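Local coordinates for protein methylmalonyl-CoA carboxyltransferase 12S subunit (Propionibacterium freudenreichii, PDB 1ON3) that transfers the carboxyl group of methylmalonyl-CoA to the biotin of the 1.3S subunit, as the hexameric core of transcarboxylase, at residues 33-38 and 43-48; 78-83 and 105-110. One frame throughout, in Å; residues are numbered along the deposited sequence. Where two conformers were deposited one is given.

Contact 1: 33-38 and 43-48. With MCA (methylmalonyl-coenzyme A), chain T.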
ATOM      1  N   ARG E  33       6.285  39.671  41.821  1.00 24.29           N
ATOM      2  CA  ARG E  33       6.471  40.967  41.186  1.00 24.30           C
ATOM      3  C   ARG E  33       6.336  40.961  39.670  1.00 24.84           C
ATOM      4  O   ARG E  33       5.635  41.801  39.103  1.00 23.61           O
ATOM      5  CB  ARG E  33       7.831  41.554  41.571  1.00 31.39           C
ATOM      6  CG  ARG E  33       8.104  42.931  40.969  1.00 35.94           C
ATOM      7  CD  ARG E  33       7.127  43.996  41.480  1.00 44.21           C
ATOM      8  NE  ARG E  33       7.344  44.345  42.886  1.00 47.75           N
ATOM      9  CZ  ARG E  33       6.866  43.669  43.927  1.00 46.96           C
ATOM     10  NH1 ARG E  33       6.120  42.587  43.752  1.00 48.62           N
ATOM     11  NH2 ARG E  33       7.142  44.077  45.157  1.00 48.25           N
ATOM     12  N   ARG E  34       7.012  40.032  39.006  1.00 22.58           N
ATOM     13  CA  ARG E  34       6.939  39.984  37.547  1.00 23.85           C
ATOM     14  C   ARG E  34       5.552  39.551  37.098  1.00 19.74           C
ATOM     15  O   ARG E  34       5.104  39.908  36.005  1.00 18.36           O
ATOM     16  CB  ARG E  34       7.999  39.038  36.990  0.50 23.47           C
ATOM     17  CG  ARG E  34       9.408  39.581  37.121  0.50 25.05           C
ATOM     18  CD  ARG E  34      10.434  38.611  36.576  0.50 29.32           C
ATOM     19  NE  ARG E  34      11.788  39.135  36.712  0.50 31.30           N
ATOM     20  CZ  ARG E  34      12.278  40.147  36.003  0.50 32.64           C
ATOM     21  NH1 ARG E  34      11.529  40.752  35.091  0.50 31.45           N
ATOM     22  NH2 ARG E  34      13.517  40.564  36.220  0.50 36.08           N
ATOM     23  N   VAL E  35       4.875  38.795  37.955  1.00 21.19           N
ATOM     24  CA  VAL E  35       3.508  38.362  37.690  1.00 20.60           C
ATOM     25  C   VAL E  35       2.609  39.598  37.776  1.00 20.60           C
ATOM     26  O   VAL E  35       1.728  39.791  36.945  1.00 15.33           O
ATOM     27  CB  VAL E  35       3.041  37.316  38.724  1.00 18.82           C
ATOM     28  CG1 VAL E  35       1.525  37.171  38.692  1.00 19.15           C
ATOM     29  CG2 VAL E  35       3.699  35.978  38.427  1.00 23.20           C
ATOM     30  N   GLU E  36       2.836  40.447  38.778  1.00 20.47           N
ATOM     31  CA  GLU E  36       2.034  41.654  38.909  1.00 19.68           C
ATOM     32  C   GLU E  36       2.249  42.557  37.713  1.00 21.15           C
ATOM     33  O   GLU E  36       1.305  43.177  37.222  1.00 19.22           O
ATOM     34  CB  GLU E  36       2.379  42.417  40.192  1.00 25.27           C
ATOM     35  CG  GLU E  36       1.899  41.733  41.441  1.00 29.42           C
ATOM     36  CD  GLU E  36       2.306  42.462  42.705  1.00 38.21           C
ATOM     37  OE1 GLU E  36       2.009  41.937  43.800  1.00 35.60           O
ATOM     38  OE2 GLU E  36       2.912  43.557  42.601  1.00 39.14           O
ATOM     39  N   LYS E  37       3.483  42.641  37.229  1.00 17.61           N
ATOM     40  CA  LYS E  37       3.733  43.494  36.075  1.00 21.48           C
ATOM     41  C   LYS E  37       2.980  42.955  34.856  1.00 23.86           C
ATOM     42  O   LYS E  37       2.395  43.725  34.081  1.00 21.84           O
ATOM     43  CB  LYS E  37       5.226  43.578  35.764  1.00 20.58           C
ATOM     44  CG  LYS E  37       5.537  44.441  34.547  1.00 24.96           C
ATOM     45  CD  LYS E  37       7.036  44.660  34.392  1.00 30.17           C
ATOM     46  CE  LYS E  37       7.345  45.663  33.287  1.00 35.12           C
ATOM     47  NZ  LYS E  37       8.810  45.967  33.200  1.00 35.19           N
ATOM     48  N   GLN E  38       3.002  41.633  34.688  1.00 20.19           N
ATOM     49  CA  GLN E  38       2.309  41.002  33.567  1.00 18.24           C
ATOM     50  C   GLN E  38       0.838  41.404  33.669  1.00 18.46           C
ATOM     51  O   GLN E  38       0.247  41.911  32.708  1.00 18.37           O
ATOM     52  CB  GLN E  38       2.464  39.472  33.633  1.00 18.60           C
ATOM     53  CG  GLN E  38       1.713  38.708  32.526  1.00 15.96           C
ATOM     54  CD  GLN E  38       2.513  38.528  31.238  1.00 19.41           C
ATOM     55  OE1 GLN E  38       3.496  39.240  30.975  1.00 15.53           O
ATOM     56  NE2 GLN E  38       2.082  37.570  30.417  1.00 17.36           N
ATOM     57  N   LYS E  43      -2.320  41.402  30.731  1.00 20.68           N
ATOM     58  CA  LYS E  43      -2.057  40.052  30.222  1.00 20.54           C
ATOM     59  C   LYS E  43      -2.160  39.020  31.332  1.00 20.34           C
ATOM     60  O   LYS E  43      -1.813  39.297  32.479  1.00 19.24           O
ATOM     61  CB  LYS E  43      -0.636  39.947  29.656  1.00 20.44           C
ATOM     62  CG  LYS E  43      -0.235  41.023  28.679  1.00 20.08           C
ATOM     63  CD  LYS E  43       1.268  40.989  28.467  1.00 26.61           C
ATOM     64  CE  LYS E  43       1.742  42.235  27.739  1.00 32.13           C
ATOM     65  NZ  LYS E  43       3.227  42.332  27.744  1.00 34.87           N
ATOM     66  N   GLN E  44      -2.626  37.825  30.982  1.00 17.52           N
ATOM     67  CA  GLN E  44      -2.715  36.731  31.940  1.00 17.26           C
ATOM     68  C   GLN E  44      -1.331  36.063  31.959  1.00 15.33           C
ATOM     69  O   GLN E  44      -0.516  36.314  31.082  1.00 15.33           O
ATOM     70  CB  GLN E  44      -3.773  35.715  31.484  1.00 16.03           C
ATOM     71  CG  GLN E  44      -5.196  36.273  31.440  1.00 17.23           C
ATOM     72  CD  GLN E  44      -6.199  35.300  30.840  1.00 18.32           C
ATOM     73  OE1 GLN E  44      -7.376  35.624  30.694  1.00 19.37           O
ATOM     74  NE2 GLN E  44      -5.739  34.102  30.491  1.00 15.35           N
ATOM     75  N   THR E  45      -1.065  35.221  32.954  1.00 14.43           N
ATOM     76  CA  THR E  45       0.219  34.512  33.019  1.00 14.25           C
ATOM     77  C   THR E  45       0.110  33.271  32.142  1.00 13.09           C
ATOM     78  O   THR E  45      -0.973  32.917  31.695  1.00 12.70           O
ATOM     79  CB  THR E  45       0.520  34.009  34.427  1.00 14.21           C
ATOM     80  OG1 THR E  45      -0.482  33.051  34.796  1.00 14.39           O
ATOM     81  CG2 THR E  45       0.508  35.153  35.420  1.00 14.27           C
ATOM     82  N   ALA E  46       1.231  32.605  31.914  1.00 15.59           N
ATOM     83  CA  ALA E  46       1.241  31.384  31.118  1.00 15.15           C
ATOM     84  C   ALA E  46       0.291  30.321  31.678  1.00 16.55           C
ATOM     85  O   ALA E  46      -0.415  29.657  30.925  1.00 12.20           O
ATOM     86  CB  ALA E  46       2.641  30.828  31.066  1.00 15.06           C
ATOM     87  N   ARG E  47       0.266  30.153  32.999  1.00 15.28           N
ATOM     88  CA  ARG E  47      -0.591  29.134  33.579  1.00 12.74           C
ATOM     89  C   ARG E  47      -2.063  29.511  33.622  1.00 14.91           C
ATOM     90  O   ARG E  47      -2.922  28.641  33.512  1.00 16.50           O
ATOM     91  CB  ARG E  47      -0.059  28.732  34.960  1.00 14.61           C
ATOM     92  CG  ARG E  47       1.272  27.984  34.821  1.00 15.43           C
ATOM     93  CD  ARG E  47       2.007  27.736  36.130  1.00 15.32           C
ATOM     94  NE  ARG E  47       3.284  27.074  35.858  1.00  9.75           N
ATOM     95  CZ  ARG E  47       3.425  25.770  35.637  1.00 12.99           C
ATOM     96  NH1 ARG E  47       2.369  24.954  35.666  1.00 16.48           N
ATOM     97  NH2 ARG E  47       4.619  25.280  35.367  1.00 11.90           N
ATOM     98  N   GLU E  48      -2.359  30.799  33.775  1.00 10.68           N
ATOM     99  CA  GLU E  48      -3.750  31.236  33.778  1.00 16.60           C
ATOM    100  C   GLU E  48      -4.335  30.986  32.384  1.00 14.42           C
ATOM    101  O   GLU E  48      -5.485  30.582  32.244  1.00 13.77           O
ATOM    102  CB  GLU E  48      -3.842  32.727  34.124  1.00 14.92           C
ATOM    103  CG  GLU E  48      -3.596  33.018  35.594  1.00 15.38           C
ATOM    104  CD  GLU E  48      -3.301  34.484  35.873  1.00 20.94           C
ATOM    105  OE1 GLU E  48      -3.222  34.843  37.059  1.00 22.69           O
ATOM    106  OE2 GLU E  48      -3.136  35.274  34.922  1.00 19.34           O
TER
HETATM  107  C8  MCA T4005      14.167  39.560  26.512  1.00 26.78           C
HETATM  108  N9  MCA T4005      15.006  39.163  27.558  1.00 26.50           N
HETATM  109  C4  MCA T4005      15.902  38.288  26.966  1.00 25.32           C
HETATM  110  C5  MCA T4005      15.527  38.226  25.604  1.00 23.13           C
HETATM  111  N7  MCA T4005      14.436  39.035  25.343  1.00 27.11           N
HETATM  112  N3  MCA T4005      16.957  37.597  27.563  1.00 24.33           N
HETATM  113  C2  MCA T4005      17.642  36.808  26.663  1.00 26.44           C
HETATM  114  N1  MCA T4005      17.369  36.668  25.322  1.00 20.20           N
HETATM  115  C6  MCA T4005      16.307  37.367  24.751  1.00 24.32           C
HETATM  116  N6  MCA T4005      16.076  37.197  23.445  1.00 22.38           N
HETATM  117  C1' MCA T4005      15.031  39.486  28.880  1.00 28.98           C
HETATM  118  C2' MCA T4005      15.458  40.949  29.032  1.00 31.38           C
HETATM  119  O2' MCA T4005      16.853  41.073  29.049  1.00 31.99           O
HETATM  120  C3' MCA T4005      14.737  41.341  30.297  1.00 33.99           C
HETATM  121  O3' MCA T4005      15.548  41.032  31.417  1.00 36.81           O
HETATM  122  C4' MCA T4005      13.421  40.541  30.299  1.00 32.66           C
HETATM  123  O4' MCA T4005      13.709  39.392  29.415  1.00 29.91           O
HETATM  124  C5' MCA T4005      12.136  41.224  29.682  1.00 36.16           C
HETATM  125  O5' MCA T4005      12.463  42.313  29.279  1.00 39.16           O
HETATM  126  P1  MCA T4005      12.315  43.690  29.185  1.00 41.19           P
HETATM  127  O11 MCA T4005      13.280  44.322  28.449  1.00 41.47           O
HETATM  128  O12 MCA T4005      12.316  43.853  30.511  1.00 44.18           O
HETATM  129  O6  MCA T4005      10.953  44.175  28.414  1.00 41.27           O
HETATM  130  P2  MCA T4005       9.947  44.645  27.679  1.00 39.96           P
HETATM  131  O21 MCA T4005      10.447  45.902  27.980  1.00 33.06           O
HETATM  132  O22 MCA T4005       8.631  44.179  27.864  1.00 37.61           O
HETATM  133  O7  MCA T4005      10.421  44.345  26.178  1.00 32.22           O
HETATM  134  CPB MCA T4005      10.653  43.250  25.742  1.00 28.92           C
HETATM  135  CPA MCA T4005      11.156  42.895  24.353  1.00 30.41           C
HETATM  136  CP7 MCA T4005      12.643  43.177  24.667  1.00 28.74           C
HETATM  137  CP9 MCA T4005      10.436  43.672  23.225  1.00 31.15           C
HETATM  138  CP8 MCA T4005      10.878  41.387  24.132  1.00 29.07           C
HETATM  139  OP3 MCA T4005      13.105  42.488  25.591  1.00 21.39           O
HETATM  140  CP6 MCA T4005      13.654  43.001  23.686  1.00 30.61           C
HETATM  141  OP2 MCA T4005      13.515  43.622  22.569  1.00 30.36           O
HETATM  142  NP2 MCA T4005      14.794  42.100  23.951  1.00 29.75           N
HETATM  143  CP5 MCA T4005      15.317  41.470  22.786  1.00 32.11           C
HETATM  144  CP4 MCA T4005      14.993  40.978  21.483  1.00 30.40           C
HETATM  145  CP3 MCA T4005      15.859  40.197  20.616  1.00 28.58           C
HETATM  146  OP1 MCA T4005      17.014  40.902  20.508  1.00 23.40           O
HETATM  147  NP1 MCA T4005      15.775  38.933  19.875  1.00 26.10           N
HETATM  148  CP2 MCA T4005      16.997  38.651  19.175  1.00 33.50           C
HETATM  149  CP1 MCA T4005      16.861  37.296  18.623  1.00 32.44           C
HETATM  150  P3  MCA T4005      15.612  41.248  33.048  1.00 42.31           P
HETATM  151  O31 MCA T4005      15.822  42.711  32.800  1.00 38.68           O
HETATM  152  O32 MCA T4005      16.853  40.568  33.549  1.00 44.08           O
HETATM  153  O33 MCA T4005      14.376  41.022  33.882  1.00 40.06           O
HETATM  154  S   MCA T4005      18.047  36.755  17.818  1.00 22.29           S
HETATM  155  CS1 MCA T4005      17.017  35.489  17.691  1.00 21.15           C
HETATM  156  OS1 MCA T4005      15.856  35.236  18.119  1.00 15.98           O
HETATM  157  CS2 MCA T4005      16.902  35.138  16.338  1.00 18.10           C
HETATM  158  CS3 MCA T4005      17.244  33.902  16.006  1.00 19.20           C
HETATM  159  CS4 MCA T4005      16.362  35.794  15.032  1.00 19.62           C
HETATM  160  OS4 MCA T4005      16.771  35.461  13.919  1.00 18.80           O
HETATM  161  OS5 MCA T4005      15.516  36.661  15.204  1.00 20.19           O
HETATM  162  O   HOH W   1       4.219  39.855  28.221  1.00 16.37           O
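Gln38 lays its side-chain amide across Lys43, the two side chains meeting at about a right angle. Its CG stands anti to the backbone N (chi1 177°), and a bend at the next bond swings the amide over to residues 43-45. There NE2 donates to Gln44 O at 3.0 Å, nearly straight (167°). The acceptor lies almost in the amide plane of Gln38, which suits the flat NH2 group. NE2 also donates to Asp138, so two acceptors grip this nitrogen and fix which way the amide is flipped. OE1 lies 2.9 Å from a water. The same water accepts from Lys43 NZ at 2.7 Å, at the end of an extended chain whose ammonium also bonds Gln41. The backbone adds Lys43 N to Gln38 O at 3.3 Å. A leucine in place of Gln38 would probably leave Gln44 O and Asp138 without this donor and take away one acceptor in reach of the water.

One turn earlier in helix 32-40, Val35 CG1 rests on Thr45 CG2 at 4.0 Å, a light apolar touch. Thr45 is the N-cap of helix 46-53: its OG1 accepts from Glu48 N at 3.1 Å, while Thr45 N donates to Glu48 OE2 at 2.9 Å from above the carboxylate plane. This is a capping box. Arg34 has two conformers, and its bond to a ribose-phosphate oxygen of methylmalonyl-CoA is weak and doubtful. The turn is thus held mainly by polar bonds: the Gln38 amide and the backbone bond tie helix 32-40, which carries the pocket residue Arg34, to the lead-in of helix 46-53.

Contact 2: 78-83 and 105-110; sequences AVVPAD and TVMGGS. With MCA (methylmalonyl-coenzyme A), chain T.
Met107 O is gripped twice by Ser110. The hydroxyl OG donates to it at 2.8 Å, in the carbonyl plane, and the backbone N bonds it at 3.0 Å. The torsion of Ser110 (chi1 59°) sets OG between its own N and carbonyl carbon, where it can turn back to that oxygen. OG also bonds Arg143 NE, so the hydroxyl has a second partner. Gly109 N closes the turn with a bond to Val106 O at 2.9 Å.

Across the contact the touching is apolar. Met107 runs out from the turn and bends at its last torsion. Its SD lies 3.8 Å from Val80 CG2, the two side chains crossing at about a right angle. Val106 meets the same loop further along, with CG2 at 4.2 Å from Pro81 CD.

Both segments are loops of the CoA carboxyltransferase N-terminal domain, which has the crotonase fold. Segment 105-110 lies in the loop between strand 95-102 and helix 113-129 and forms part of the coenzyme A pocket. Gly108 CA comes within 3.0 Å of the ribose O4' of methylmalonyl-CoA. A side chain there would collide with the sugar, and the positive phi (58°) also favours a glycine. Ser110 CB lies 3.7 Å from N1 of the adenine. Asp83 OD2, from the other segment, forms a salt bridge with Arg143, the same arginine that bonds Ser110.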
ATOM      1  N   ALA E  78      21.688  30.529  36.820  1.00 27.25           N
ATOM      2  CA  ALA E  78      20.303  30.929  36.636  1.00 24.61           C
ATOM      3  C   ALA E  78      19.268  29.875  37.008  1.00 22.94           C
ATOM      4  O   ALA E  78      19.440  28.684  36.735  1.00 22.58           O
ATOM      5  CB  ALA E  78      20.084  31.389  35.196  1.00 26.27           C
ATOM      6  N   VAL E  79      18.206  30.337  37.663  1.00 22.02           N
ATOM      7  CA  VAL E  79      17.076  29.497  38.062  1.00 22.63           C
ATOM      8  C   VAL E  79      15.995  29.912  37.064  1.00 24.57           C
ATOM      9  O   VAL E  79      15.530  31.055  37.083  1.00 21.85           O
ATOM     10  CB  VAL E  79      16.597  29.819  39.494  1.00 27.17           C
ATOM     11  CG1 VAL E  79      15.292  29.089  39.780  1.00 29.51           C
ATOM     12  CG2 VAL E  79      17.660  29.394  40.511  1.00 28.06           C
ATOM     13  N   VAL E  80      15.607  28.990  36.191  1.00 23.09           N
ATOM     14  CA  VAL E  80      14.626  29.280  35.145  1.00 17.01           C
ATOM     15  C   VAL E  80      13.513  28.235  35.173  1.00 19.53           C
ATOM     16  O   VAL E  80      13.544  27.268  34.410  1.00 20.89           O
ATOM     17  CB  VAL E  80      15.333  29.247  33.763  1.00 18.67           C
ATOM     18  CG1 VAL E  80      14.466  29.863  32.691  1.00 15.21           C
ATOM     19  CG2 VAL E  80      16.670  29.970  33.851  1.00 19.14           C
ATOM     20  N   PRO E  81      12.504  28.428  36.040  1.00 14.86           N
ATOM     21  CA  PRO E  81      11.371  27.500  36.183  1.00 17.96           C
ATOM     22  C   PRO E  81      10.758  27.011  34.856  1.00 18.07           C
ATOM     23  O   PRO E  81      10.336  27.823  34.029  1.00 15.89           O
ATOM     24  CB  PRO E  81      10.370  28.304  37.011  1.00 16.42           C
ATOM     25  CG  PRO E  81      11.260  29.181  37.864  1.00 19.25           C
ATOM     26  CD  PRO E  81      12.316  29.631  36.878  1.00 16.07           C
ATOM     27  N   ALA E  82      10.710  25.688  34.677  1.00 15.99           N
ATOM     28  CA  ALA E  82      10.146  25.052  33.479  1.00 16.17           C
ATOM     29  C   ALA E  82      10.820  25.512  32.190  1.00 16.20           C
ATOM     30  O   ALA E  82      10.341  25.226  31.081  1.00 14.28           O
ATOM     31  CB  ALA E  82       8.638  25.337  33.405  1.00 12.73           C
ATOM     32  N   ASP E  83      11.965  26.162  32.358  1.00 11.35           N
ATOM     33  CA  ASP E  83      12.734  26.781  31.277  1.00 12.46           C
ATOM     34  C   ASP E  83      11.880  27.789  30.503  1.00 11.50           C
ATOM     35  O   ASP E  83      12.113  28.055  29.319  1.00 16.17           O
ATOM     36  CB  ASP E  83      13.359  25.795  30.287  1.00 13.49           C
ATOM     37  CG  ASP E  83      14.612  26.382  29.663  1.00 15.46           C
ATOM     38  OD1 ASP E  83      14.986  26.075  28.512  1.00 15.89           O
ATOM     39  OD2 ASP E  83      15.231  27.196  30.372  1.00 15.19           O
ATOM     40  N   THR E 105       7.436  35.929  32.398  1.00 17.22           N
ATOM     41  CA  THR E 105       8.031  36.318  33.690  1.00 17.61           C
ATOM     42  C   THR E 105       9.366  35.625  33.943  1.00 21.13           C
ATOM     43  O   THR E 105      10.078  35.950  34.897  1.00 21.45           O
ATOM     44  CB  THR E 105       7.105  35.991  34.894  1.00 21.46           C
ATOM     45  OG1 THR E 105       7.083  34.574  35.123  1.00 16.29           O
ATOM     46  CG2 THR E 105       5.691  36.494  34.634  1.00 16.23           C
ATOM     47  N   VAL E 106       9.703  34.665  33.087  1.00 18.76           N
ATOM     48  CA  VAL E 106      10.953  33.935  33.224  1.00 17.51           C
ATOM     49  C   VAL E 106      11.905  34.308  32.085  1.00 17.27           C
ATOM     50  O   VAL E 106      11.752  33.853  30.948  1.00 16.56           O
ATOM     51  CB  VAL E 106      10.678  32.419  33.247  1.00 16.83           C
ATOM     52  CG1 VAL E 106      11.973  31.646  33.176  1.00 16.87           C
ATOM     53  CG2 VAL E 106       9.908  32.066  34.524  1.00 16.91           C
ATOM     54  N   MET E 107      12.877  35.161  32.393  1.00 16.07           N
ATOM     55  CA  MET E 107      13.847  35.613  31.398  1.00 14.82           C
ATOM     56  C   MET E 107      13.162  36.119  30.119  1.00 18.38           C
ATOM     57  O   MET E 107      13.565  35.795  28.997  1.00 17.04           O
ATOM     58  CB  MET E 107      14.832  34.486  31.071  1.00 18.86           C
ATOM     59  CG  MET E 107      15.848  34.181  32.184  1.00 16.78           C
ATOM     60  SD  MET E 107      17.200  33.053  31.663  1.00 19.63           S
ATOM     61  CE  MET E 107      18.260  34.134  30.664  1.00 14.40           C
ATOM     62  N   GLY E 108      12.124  36.930  30.297  1.00 19.75           N
ATOM     63  CA  GLY E 108      11.403  37.470  29.156  1.00 19.65           C
ATOM     64  C   GLY E 108      10.828  36.423  28.219  1.00 19.55           C
ATOM     65  O   GLY E 108      10.627  36.685  27.028  1.00 18.58           O
ATOM     66  N   GLY E 109      10.544  35.240  28.751  1.00 19.71           N
ATOM     67  CA  GLY E 109      10.008  34.178  27.917  1.00 19.75           C
ATOM     68  C   GLY E 109      10.959  33.769  26.800  1.00 18.82           C
ATOM     69  O   GLY E 109      10.570  33.019  25.897  1.00 19.49           O
ATOM     70  N   SER E 110      12.200  34.259  26.854  1.00 17.23           N
ATOM     71  CA  SER E 110      13.206  33.936  25.844  1.00 13.52           C
ATOM     72  C   SER E 110      13.276  32.432  25.666  1.00 14.18           C
ATOM     73  O   SER E 110      13.242  31.681  26.639  1.00 15.96           O
ATOM     74  CB  SER E 110      14.580  34.468  26.247  1.00 16.51           C
ATOM     75  OG  SER E 110      14.990  33.931  27.492  1.00 15.50           O
TER
HETATM   76  C8  MCA T4005      14.167  39.560  26.512  1.00 26.78           C
HETATM   77  N9  MCA T4005      15.006  39.163  27.558  1.00 26.50           N
HETATM   78  C4  MCA T4005      15.902  38.288  26.966  1.00 25.32           C
HETATM   79  C5  MCA T4005      15.527  38.226  25.604  1.00 23.13           C
HETATM   80  N7  MCA T4005      14.436  39.035  25.343  1.00 27.11           N
HETATM   81  N3  MCA T4005      16.957  37.597  27.563  1.00 24.33           N
HETATM   82  C2  MCA T4005      17.642  36.808  26.663  1.00 26.44           C
HETATM   83  N1  MCA T4005      17.369  36.668  25.322  1.00 20.20           N
HETATM   84  C6  MCA T4005      16.307  37.367  24.751  1.00 24.32           C
HETATM   85  N6  MCA T4005      16.076  37.197  23.445  1.00 22.38           N
HETATM   86  C1' MCA T4005      15.031  39.486  28.880  1.00 28.98           C
HETATM   87  C2' MCA T4005      15.458  40.949  29.032  1.00 31.38           C
HETATM   88  O2' MCA T4005      16.853  41.073  29.049  1.00 31.99           O
HETATM   89  C3' MCA T4005      14.737  41.341  30.297  1.00 33.99           C
HETATM   90  O3' MCA T4005      15.548  41.032  31.417  1.00 36.81           O
HETATM   91  C4' MCA T4005      13.421  40.541  30.299  1.00 32.66           C
HETATM   92  O4' MCA T4005      13.709  39.392  29.415  1.00 29.91           O
HETATM   93  C5' MCA T4005      12.136  41.224  29.682  1.00 36.16           C
HETATM   94  O5' MCA T4005      12.463  42.313  29.279  1.00 39.16           O
HETATM   95  P1  MCA T4005      12.315  43.690  29.185  1.00 41.19           P
HETATM   96  O11 MCA T4005      13.280  44.322  28.449  1.00 41.47           O
HETATM   97  O12 MCA T4005      12.316  43.853  30.511  1.00 44.18           O
HETATM   98  O6  MCA T4005      10.953  44.175  28.414  1.00 41.27           O
HETATM   99  P2  MCA T4005       9.947  44.645  27.679  1.00 39.96           P
HETATM  100  O21 MCA T4005      10.447  45.902  27.980  1.00 33.06           O
HETATM  101  O22 MCA T4005       8.631  44.179  27.864  1.00 37.61           O
HETATM  102  O7  MCA T4005      10.421  44.345  26.178  1.00 32.22           O
HETATM  103  CPB MCA T4005      10.653  43.250  25.742  1.00 28.92           C
HETATM  104  CPA MCA T4005      11.156  42.895  24.353  1.00 30.41           C
HETATM  105  CP7 MCA T4005      12.643  43.177  24.667  1.00 28.74           C
HETATM  106  CP9 MCA T4005      10.436  43.672  23.225  1.00 31.15           C
HETATM  107  CP8 MCA T4005      10.878  41.387  24.132  1.00 29.07           C
HETATM  108  OP3 MCA T4005      13.105  42.488  25.591  1.00 21.39           O
HETATM  109  CP6 MCA T4005      13.654  43.001  23.686  1.00 30.61           C
HETATM  110  OP2 MCA T4005      13.515  43.622  22.569  1.00 30.36           O
HETATM  111  NP2 MCA T4005      14.794  42.100  23.951  1.00 29.75           N
HETATM  112  CP5 MCA T4005      15.317  41.470  22.786  1.00 32.11           C
HETATM  113  CP4 MCA T4005      14.993  40.978  21.483  1.00 30.40           C
HETATM  114  CP3 MCA T4005      15.859  40.197  20.616  1.00 28.58           C
HETATM  115  OP1 MCA T4005      17.014  40.902  20.508  1.00 23.40           O
HETATM  116  NP1 MCA T4005      15.775  38.933  19.875  1.00 26.10           N
HETATM  117  CP2 MCA T4005      16.997  38.651  19.175  1.00 33.50           C
HETATM  118  CP1 MCA T4005      16.861  37.296  18.623  1.00 32.44           C
HETATM  119  P3  MCA T4005      15.612  41.248  33.048  1.00 42.31           P
HETATM  120  O31 MCA T4005      15.822  42.711  32.800  1.00 38.68           O
HETATM  121  O32 MCA T4005      16.853  40.568  33.549  1.00 44.08           O
HETATM  122  O33 MCA T4005      14.376  41.022  33.882  1.00 40.06           O
HETATM  123  S   MCA T4005      18.047  36.755  17.818  1.00 22.29           S
HETATM  124  CS1 MCA T4005      17.017  35.489  17.691  1.00 21.15           C
HETATM  125  OS1 MCA T4005      15.856  35.236  18.119  1.00 15.98           O
HETATM  126  CS2 MCA T4005      16.902  35.138  16.338  1.00 18.10           C
HETATM  127  CS3 MCA T4005      17.244  33.902  16.006  1.00 19.20           C
HETATM  128  CS4 MCA T4005      16.362  35.794  15.032  1.00 19.62           C
HETATM  129  OS4 MCA T4005      16.771  35.461  13.919  1.00 18.80           O
HETATM  130  OS5 MCA T4005      15.516  36.661  15.204  1.00 20.19           O

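Overall arrangement
After helix 12-27 the chain passes through helix 32-40 and turns into helix 46-53, and contact 1 closes that short turn. It continues through strand 60-62 to the loop holding 78-83. Strands 85-92 and 95-102 follow, an antiparallel pair in the seven-stranded sheet. Contact 2 closes the loop around them, joining the entry to the first with the exit of the second. The two contacts follow in series and neither crosses the other. Their centres are about 13 Å apart. They touch where Arg34 CD, in one of two conformers, packs on Thr105 O at 3.2 Å. Both reach the same methylmalonyl-CoA, contact 1 weakly at a phosphate and contact 2 at the ribose and adenine.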